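Local coordinates for protein response regulator ChrA (Corynebacterium diphtheriae, PDB 4YN8) that acts as the response regulator of a haem-sensing two-component system and probably controls transcription through a LuxR-type DNA-binding domain, at residues A[44-56]-A[75-87]. The protein carries 1 engineered substitution. Numbering follows the deposited sequence. Where two conformers were deposited one is given.
Sequences NTKGIDVVVTDIQ and PPVLILTTYDTEA. With MG (magnesium ion), chain F; SO4 (sulfate ion), chain B.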
ATOM      1  N   ASN A  44       5.537  -5.816 -23.968  1.00 14.57           N
ATOM      2  CA  ASN A  44       6.713  -5.663 -24.825  1.00 13.33           C
ATOM      3  C   ASN A  44       7.236  -4.248 -24.669  1.00 11.98           C
ATOM      4  O   ASN A  44       6.531  -3.319 -24.978  1.00 11.06           O
ATOM      5  CB  ASN A  44       6.331  -5.925 -26.276  1.00 14.06           C
ATOM      6  CG  ASN A  44       7.511  -5.924 -27.171  1.00 15.66           C
ATOM      7  OD1 ASN A  44       8.335  -5.057 -27.055  1.00 15.08           O
ATOM      8  ND2 ASN A  44       7.593  -6.882 -28.117  1.00 16.66           N
ATOM      9  N   THR A  45       8.448  -4.093 -24.119  1.00 11.43           N
ATOM     10  CA  THR A  45       8.984  -2.759 -23.826  1.00 10.64           C
ATOM     11  C   THR A  45       9.971  -2.275 -24.882  1.00 10.38           C
ATOM     12  O   THR A  45      10.688  -1.285 -24.703  1.00  9.54           O
ATOM     13  CB  THR A  45       9.707  -2.738 -22.441  1.00 11.68           C
ATOM     14  OG1 THR A  45      10.771  -3.666 -22.464  1.00 11.84           O
ATOM     15  CG2 THR A  45       8.724  -3.138 -21.347  1.00 13.84           C
ATOM     16  N   LYS A  46      10.009  -2.935 -26.033  1.00 10.83           N
ATOM     17  CA  LYS A  46      10.939  -2.464 -27.064  1.00 11.80           C
ATOM     18  C   LYS A  46      10.481  -1.122 -27.572  1.00 11.62           C
ATOM     19  O   LYS A  46       9.313  -0.933 -27.952  1.00 12.08           O
ATOM     20  CB  LYS A  46      10.990  -3.460 -28.227  1.00 13.21           C
ATOM     21  CG  LYS A  46      11.828  -2.998 -29.396  1.00 15.72           C
ATOM     22  CD  LYS A  46      11.943  -4.153 -30.381  1.00 19.31           C
ATOM     23  CE  LYS A  46      12.944  -3.860 -31.473  1.00 24.40           C
ATOM     24  NZ  LYS A  46      13.377  -5.144 -32.082  1.00 30.27           N
ATOM     25  N   GLY A  47      11.381  -0.164 -27.574  1.00 11.06           N
ATOM     26  CA  GLY A  47      11.024   1.184 -27.983  1.00 11.72           C
ATOM     27  C   GLY A  47      10.350   2.050 -26.907  1.00 10.75           C
ATOM     28  O   GLY A  47       9.869   3.133 -27.207  1.00 11.79           O
ATOM     29  N   ILE A  48      10.275   1.535 -25.686  1.00 10.17           N
ATOM     30  CA  ILE A  48       9.640   2.257 -24.563  1.00  9.44           C
ATOM     31  C   ILE A  48      10.685   2.833 -23.664  1.00  9.60           C
ATOM     32  O   ILE A  48      11.507   2.090 -23.119  1.00 11.45           O
ATOM     33  CB  ILE A  48       8.774   1.326 -23.737  1.00  9.90           C
ATOM     34  CG1 ILE A  48       7.724   0.612 -24.604  1.00 10.12           C
ATOM     35  CG2 ILE A  48       8.143   2.054 -22.522  1.00 10.64           C
ATOM     36  CD1 ILE A  48       6.797   1.476 -25.396  1.00 10.72           C
ATOM     37  N   ASP A  49      10.668   4.153 -23.517  1.00  9.38           N
ATOM     38  CA  ASP A  49      11.663   4.853 -22.670  1.00  9.80           C
ATOM     39  C   ASP A  49      11.256   4.883 -21.177  1.00  8.86           C
ATOM     40  O   ASP A  49      12.106   4.755 -20.302  1.00  7.81           O
ATOM     41  CB  ASP A  49      11.807   6.273 -23.154  1.00 10.55           C
ATOM     42  CG  ASP A  49      12.497   6.391 -24.511  1.00 12.59           C
ATOM     43  OD1 ASP A  49      13.454   5.615 -24.743  1.00 13.05           O
ATOM     44  OD2 ASP A  49      12.080   7.250 -25.323  1.00 12.56           O
ATOM     45  N   VAL A  50       9.956   5.031 -20.931  1.00  8.22           N
ATOM     46  CA  VAL A  50       9.407   5.138 -19.575  1.00  7.88           C
ATOM     47  C   VAL A  50       8.065   4.397 -19.552  1.00  7.36           C
ATOM     48  O   VAL A  50       7.256   4.589 -20.454  1.00  7.33           O
ATOM     49  CB  VAL A  50       9.183   6.628 -19.208  1.00  8.28           C
ATOM     50  CG1 VAL A  50       8.510   6.709 -17.869  1.00  8.94           C
ATOM     51  CG2 VAL A  50      10.526   7.426 -19.157  1.00  8.84           C
ATOM     52  N   VAL A  51       7.848   3.598 -18.531  1.00  7.03           N
ATOM     53  CA  VAL A  51       6.550   3.049 -18.262  1.00  7.11           C
ATOM     54  C   VAL A  51       5.864   3.858 -17.167  1.00  7.43           C
ATOM     55  O   VAL A  51       6.457   4.048 -16.068  1.00  8.12           O
ATOM     56  CB  VAL A  51       6.627   1.564 -17.832  1.00  7.51           C
ATOM     57  CG1 VAL A  51       5.284   1.058 -17.370  1.00  7.72           C
ATOM     58  CG2 VAL A  51       7.165   0.686 -18.947  1.00  7.48           C
ATOM     59  N   VAL A  52       4.671   4.331 -17.467  1.00  7.44           N
ATOM     60  CA  VAL A  52       3.873   5.083 -16.502  1.00  7.53           C
ATOM     61  C   VAL A  52       2.695   4.192 -16.148  1.00  8.55           C
ATOM     62  O   VAL A  52       1.879   3.860 -17.008  1.00  9.29           O
ATOM     63  CB  VAL A  52       3.418   6.430 -17.080  1.00  7.84           C
ATOM     64  CG1 VAL A  52       2.504   7.174 -16.112  1.00  8.29           C
ATOM     65  CG2 VAL A  52       4.628   7.281 -17.464  1.00  8.20           C
ATOM     66  N   THR A  53       2.588   3.800 -14.872  1.00  8.69           N
ATOM     67  CA  THR A  53       1.590   2.796 -14.486  1.00  9.36           C
ATOM     68  C   THR A  53       0.863   3.156 -13.189  1.00  9.80           C
ATOM     69  O   THR A  53       1.424   3.821 -12.380  1.00 10.75           O
ATOM     70  CB  THR A  53       2.224   1.384 -14.314  1.00  9.93           C
ATOM     71  OG1 THR A  53       1.169   0.386 -14.119  1.00 11.20           O
ATOM     72  CG2 THR A  53       3.160   1.283 -13.174  1.00 11.08           C
ATOM     73  N   ASP A  54      -0.421   2.774 -13.194  1.00 10.39           N
ATOM     74  CA  ASP A  54      -1.355   2.567 -12.081  0.52 12.13           C
ATOM     75  C   ASP A  54      -0.898   1.473 -11.122  1.00 11.47           C
ATOM     76  O   ASP A  54      -0.089   0.616 -11.504  1.00  9.89           O
ATOM     77  CB  ASP A  54      -2.623   1.962 -12.858  0.52 12.43           C
ATOM     78  CG  ASP A  54      -3.873   2.145 -12.197  0.52 15.21           C
ATOM     79  OD1 ASP A  54      -4.387   3.313 -12.084  0.52 19.88           O
ATOM     80  OD2 ASP A  54      -4.455   1.102 -11.861  0.52 15.60           O
ATOM     81  N   ILE A  55      -1.472   1.404  -9.903  1.00 10.76           N
ATOM     82  CA  ILE A  55      -1.249   0.268  -9.033  1.00 11.51           C
ATOM     83  C   ILE A  55      -2.320  -0.828  -9.225  1.00 13.22           C
ATOM     84  O   ILE A  55      -1.993  -1.971  -9.569  1.00 14.65           O
ATOM     85  CB  ILE A  55      -1.215   0.676  -7.535  1.00 11.50           C
ATOM     86  CG1 ILE A  55      -0.224   1.794  -7.294  1.00 12.17           C
ATOM     87  CG2 ILE A  55      -1.025  -0.545  -6.670  1.00 11.88           C
ATOM     88  CD1 ILE A  55      -0.291   2.347  -5.880  1.00 13.06           C
ATOM     89  N   GLN A  56      -3.590  -0.473  -9.050  1.00 14.66           N
ATOM     90  CA  GLN A  56      -4.724  -1.414  -9.005  0.50 15.37           C
ATOM     91  C   GLN A  56      -5.149  -1.916 -10.355  1.00 15.40           C
ATOM     92  O   GLN A  56      -5.866  -1.235 -11.014  1.00 14.66           O
ATOM     93  CB  GLN A  56      -5.947  -0.665  -8.448  0.50 16.28           C
ATOM     94  CG  GLN A  56      -5.717  -0.056  -7.102  0.50 17.01           C
ATOM     95  CD  GLN A  56      -7.007   0.437  -6.488  0.50 16.88           C
ATOM     96  OE1 GLN A  56      -7.317   1.653  -6.486  0.50 15.40           O
ATOM     97  NE2 GLN A  56      -7.788  -0.512  -6.004  0.50 17.23           N
ATOM     98  N   PRO A  75      12.628  -0.845 -18.818  1.00 12.37           N
ATOM     99  CA  PRO A  75      12.679   0.607 -18.660  1.00 11.12           C
ATOM    100  C   PRO A  75      12.272   1.025 -17.263  1.00 10.14           C
ATOM    101  O   PRO A  75      11.683   0.237 -16.555  1.00  9.02           O
ATOM    102  CB  PRO A  75      11.679   1.136 -19.679  1.00 11.53           C
ATOM    103  CG  PRO A  75      10.834  -0.016 -20.046  1.00 11.45           C
ATOM    104  CD  PRO A  75      11.570  -1.302 -19.741  1.00 12.18           C
ATOM    105  N   PRO A  76      12.654   2.230 -16.864  1.00  9.63           N
ATOM    106  CA  PRO A  76      12.275   2.742 -15.556  1.00  8.86           C
ATOM    107  C   PRO A  76      10.789   3.035 -15.524  1.00  8.34           C
ATOM    108  O   PRO A  76      10.167   3.280 -16.556  1.00  8.41           O
ATOM    109  CB  PRO A  76      13.085   4.031 -15.449  1.00  8.81           C
ATOM    110  CG  PRO A  76      13.253   4.514 -16.815  1.00  9.48           C
ATOM    111  CD  PRO A  76      13.428   3.229 -17.624  1.00  9.53           C
ATOM    112  N   VAL A  77      10.228   2.981 -14.315  1.00  7.77           N
ATOM    113  CA  VAL A  77       8.785   3.044 -14.069  1.00  7.36           C
ATOM    114  C   VAL A  77       8.436   4.250 -13.193  1.00  7.30           C
ATOM    115  O   VAL A  77       9.134   4.524 -12.199  1.00  7.91           O
ATOM    116  CB  VAL A  77       8.314   1.798 -13.348  1.00  7.17           C
ATOM    117  CG1 VAL A  77       6.833   1.852 -12.954  1.00  7.63           C
ATOM    118  CG2 VAL A  77       8.658   0.581 -14.200  1.00  7.81           C
ATOM    119  N   LEU A  78       7.414   4.987 -13.617  1.00  7.06           N
ATOM    120  CA  LEU A  78       6.788   6.004 -12.801  1.00  7.53           C
ATOM    121  C   LEU A  78       5.435   5.456 -12.372  1.00  7.29           C
ATOM    122  O   LEU A  78       4.574   5.177 -13.226  1.00  7.18           O
ATOM    123  CB  LEU A  78       6.638   7.324 -13.595  1.00  7.59           C
ATOM    124  CG  LEU A  78       5.729   8.390 -13.001  1.00  8.08           C
ATOM    125  CD1 LEU A  78       6.382   8.814 -11.670  1.00  8.21           C
ATOM    126  CD2 LEU A  78       5.643   9.538 -13.996  1.00  8.51           C
ATOM    127  N   ILE A  79       5.218   5.297 -11.049  1.00  7.44           N
ATOM    128  CA  ILE A  79       3.943   4.846 -10.519  1.00  8.04           C
ATOM    129  C   ILE A  79       3.095   6.050 -10.163  1.00  8.79           C
ATOM    130  O   ILE A  79       3.567   6.981  -9.478  1.00  9.06           O
ATOM    131  CB  ILE A  79       4.133   3.976  -9.255  1.00  8.56           C
ATOM    132  CG1 ILE A  79       4.747   2.656  -9.650  1.00  8.76           C
ATOM    133  CG2 ILE A  79       2.826   3.774  -8.510  1.00  8.79           C
ATOM    134  CD1 ILE A  79       5.113   1.765  -8.446  1.00 10.02           C
ATOM    135  N   LEU A  80       1.866   6.008 -10.658  1.00  9.27           N
ATOM    136  CA  LEU A  80       0.834   7.025 -10.368  1.00  9.81           C
ATOM    137  C   LEU A  80      -0.228   6.460  -9.477  1.00 10.44           C
ATOM    138  O   LEU A  80      -0.708   5.333  -9.656  1.00 11.90           O
ATOM    139  CB  LEU A  80       0.207   7.557 -11.614  1.00 10.77           C
ATOM    140  CG  LEU A  80       1.123   8.167 -12.677  1.00 10.71           C
ATOM    141  CD1 LEU A  80       0.351   8.680 -13.891  1.00 11.31           C
ATOM    142  CD2 LEU A  80       2.028   9.241 -12.154  1.00 10.95           C
ATOM    143  N   THR A  81      -0.629   7.247  -8.491  1.00 10.78           N
ATOM    144  CA  THR A  81      -1.719   6.798  -7.647  1.00 11.08           C
ATOM    145  C   THR A  81      -2.535   7.989  -7.186  1.00 10.35           C
ATOM    146  O   THR A  81      -2.376   9.082  -7.710  1.00  9.55           O
ATOM    147  CB  THR A  81      -1.178   5.916  -6.527  1.00 11.42           C
ATOM    148  OG1 THR A  81      -2.230   5.149  -5.909  1.00 11.82           O
ATOM    149  CG2 THR A  81      -0.377   6.702  -5.507  1.00 12.10           C
ATOM    150  N   THR A  82      -3.479   7.741  -6.276  1.00 11.86           N
ATOM    151  CA  THR A  82      -4.277   8.819  -5.670  1.00 12.56           C
ATOM    152  C   THR A  82      -4.034   8.838  -4.143  1.00 11.79           C
ATOM    153  O   THR A  82      -3.707   7.840  -3.513  1.00 11.80           O
ATOM    154  CB  THR A  82      -5.785   8.675  -5.965  1.00 14.83           C
ATOM    155  OG1 THR A  82      -6.320   7.494  -5.381  1.00 16.13           O
ATOM    156  CG2 THR A  82      -6.037   8.573  -7.462  1.00 15.51           C
ATOM    157  N   TYR A  83      -4.215   9.989  -3.573  1.00 12.59           N
ATOM    158  CA  TYR A  83      -3.873  10.162  -2.150  1.00 14.70           C
ATOM    159  C   TYR A  83      -4.722   9.288  -1.242  1.00 14.30           C
ATOM    160  O   TYR A  83      -4.279   8.924  -0.148  1.00 17.37           O
ATOM    161  CB  TYR A  83      -3.958  11.638  -1.773  1.00 15.07           C
ATOM    162  CG  TYR A  83      -5.358  12.152  -1.550  1.00 15.76           C
ATOM    163  CD1 TYR A  83      -6.125  12.635  -2.608  1.00 16.71           C
ATOM    164  CD2 TYR A  83      -5.929  12.121  -0.271  1.00 17.67           C
ATOM    165  CE1 TYR A  83      -7.406  13.099  -2.401  1.00 18.26           C
ATOM    166  CE2 TYR A  83      -7.222  12.603  -0.066  1.00 18.80           C
ATOM    167  CZ  TYR A  83      -7.960  13.067  -1.138  1.00 17.69           C
ATOM    168  OH  TYR A  83      -9.254  13.566  -0.928  1.00 18.07           O
ATOM    169  N   ASP A  84      -5.916   8.950  -1.710  1.00 13.43           N
ATOM    170  CA  ASP A  84      -6.876   8.159  -0.964  1.00 13.49           C
ATOM    171  C   ASP A  84      -7.085   6.803  -1.558  1.00 12.00           C
ATOM    172  O   ASP A  84      -8.131   6.150  -1.386  1.00 11.81           O
ATOM    173  CB  ASP A  84      -8.227   8.880  -0.834  1.00 15.36           C
ATOM    174  CG  ASP A  84      -8.890   9.181  -2.186  1.00 17.90           C
ATOM    175  OD1 ASP A  84      -8.232   9.058  -3.292  1.00 14.28           O
ATOM    176  OD2 ASP A  84     -10.070   9.585  -2.102  1.00 16.84           O
ATOM    177  N   THR A  85      -6.051   6.279  -2.247  1.00 10.98           N
ATOM    178  CA  THR A  85      -6.220   5.046  -2.932  1.00 11.12           C
ATOM    179  C   THR A  85      -6.526   3.891  -1.975  1.00 12.81           C
ATOM    180  O   THR A  85      -6.053   3.864  -0.823  1.00 13.29           O
ATOM    181  CB  THR A  85      -4.939   4.639  -3.750  1.00 11.45           C
ATOM    182  OG1 THR A  85      -5.233   3.453  -4.525  1.00 12.53           O
ATOM    183  CG2 THR A  85      -3.730   4.517  -2.829  1.00 12.09           C
ATOM    184  N   GLU A  86      -7.318   2.967  -2.441  1.00 14.19           N
ATOM    185  CA  GLU A  86      -7.530   1.742  -1.705  1.00 16.55           C
ATOM    186  C   GLU A  86      -6.480   0.669  -2.018  1.00 15.21           C
ATOM    187  O   GLU A  86      -6.432  -0.347  -1.329  1.00 15.52           O
ATOM    188  CB  GLU A  86      -8.904   1.190  -1.972  1.00 22.10           C
ATOM    189  CG  GLU A  86      -9.934   2.037  -1.232  1.00 26.78           C
ATOM    190  CD  GLU A  86     -11.357   1.552  -1.402  1.00 35.68           C
ATOM    191  OE1 GLU A  86     -11.664   0.761  -2.324  1.00 42.17           O
ATOM    192  OE2 GLU A  86     -12.183   2.002  -0.600  1.00 47.51           O
ATOM    193  N   ALA A  87      -5.611   0.922  -2.986  1.00 12.43           N
ATOM    194  CA  ALA A  87      -4.532  -0.002  -3.317  1.00 12.79           C
ATOM    195  C   ALA A  87      -3.489  -0.120  -2.201  1.00 13.31           C
ATOM    196  O   ALA A  87      -3.455   0.695  -1.284  1.00 12.43           O
ATOM    197  CB  ALA A  87      -3.837   0.450  -4.561  1.00 14.49           C
TER
HETATM  198 MG    MG F 204      -6.538   2.788 -12.656  1.00 18.98          MG
HETATM  199  S   SO4 B 200      -4.330   3.468  -8.103  0.89 25.27           S
HETATM  200  O1  SO4 B 200      -4.910   4.801  -8.345  0.89 23.34           O
HETATM  201  O2  SO4 B 200      -4.821   2.961  -6.820  0.89 34.22           O
HETATM  202  O3  SO4 B 200      -4.622   2.410  -9.103  0.89 27.99           O
HETATM  203  O4  SO4 B 200      -2.802   3.566  -8.039  0.89 27.38           O
HETATM  204  O   HOH W   1      -6.724   2.684 -10.672  1.00 17.47           O
HETATM  205  O   HOH W   2      -8.841   3.550  -4.828  1.00 31.60           O
HETATM  206  O   HOH W   3      -5.587   0.844 -13.018  0.50  5.31           O
HETATM  207  O   HOH W   4      -7.116   4.722 -13.060  1.00 18.37           O
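Val51, Val52 and Thr53 run parallel to Val77, Leu78 and Ile79, and four backbone hydrogen bonds hold two neighbouring strands in the middle of the sheet in register. Val51 N reaches Pro76 O, Leu78 N donates to Val51 O, Thr53 N goes to Leu78 O, and Leu80 N closes the series on Thr53 O at 2.8 Å. On the sheet face carrying Val52, its CG1 presses on Leu80 CD1 at 3.4 Å, tighter than usual for two methyl groups. On the other face Thr53 CG2 meets Val77 CG1, and helix 62-72, which links the strands in a beta-alpha-beta unit, packs over Val77 and Ile79.

Past the strand, Ile55 is worth following outward. Its CB lies 3.3 Å from sulfate O4. Branching there sends CG2 to Ala87 CB (3.7 Å). CG1, anti to the carbonyl carbon and beside the backbone N (chi1 -53°), lies between sulfate O4 (3.2 Å) and Ile79 CG2 (3.8 Å), the two isoleucines crossing at about a right angle. The extended tip, CD1, ends 3.4 Å from Thr81 OG1.

That hydroxyl donates to sulfate O4 over 2.7 Å. Ile55 N donates to the same oxygen, Gln56 N to O3, and Lys103 also binds the anion. Asp54 OD1 ligates magnesium together with Asp12 and His14, and also accepts a hydrogen bond from Lys103 NZ. An aspartate, metal, threonine and lysine gathered at the strand ends are the hallmark of a receiver-domain phosphorylation site. The sulfate, probably from the crystallisation liquor, is thus consistent with a mimic of the phosphoryl group, cradled by donors from both segments.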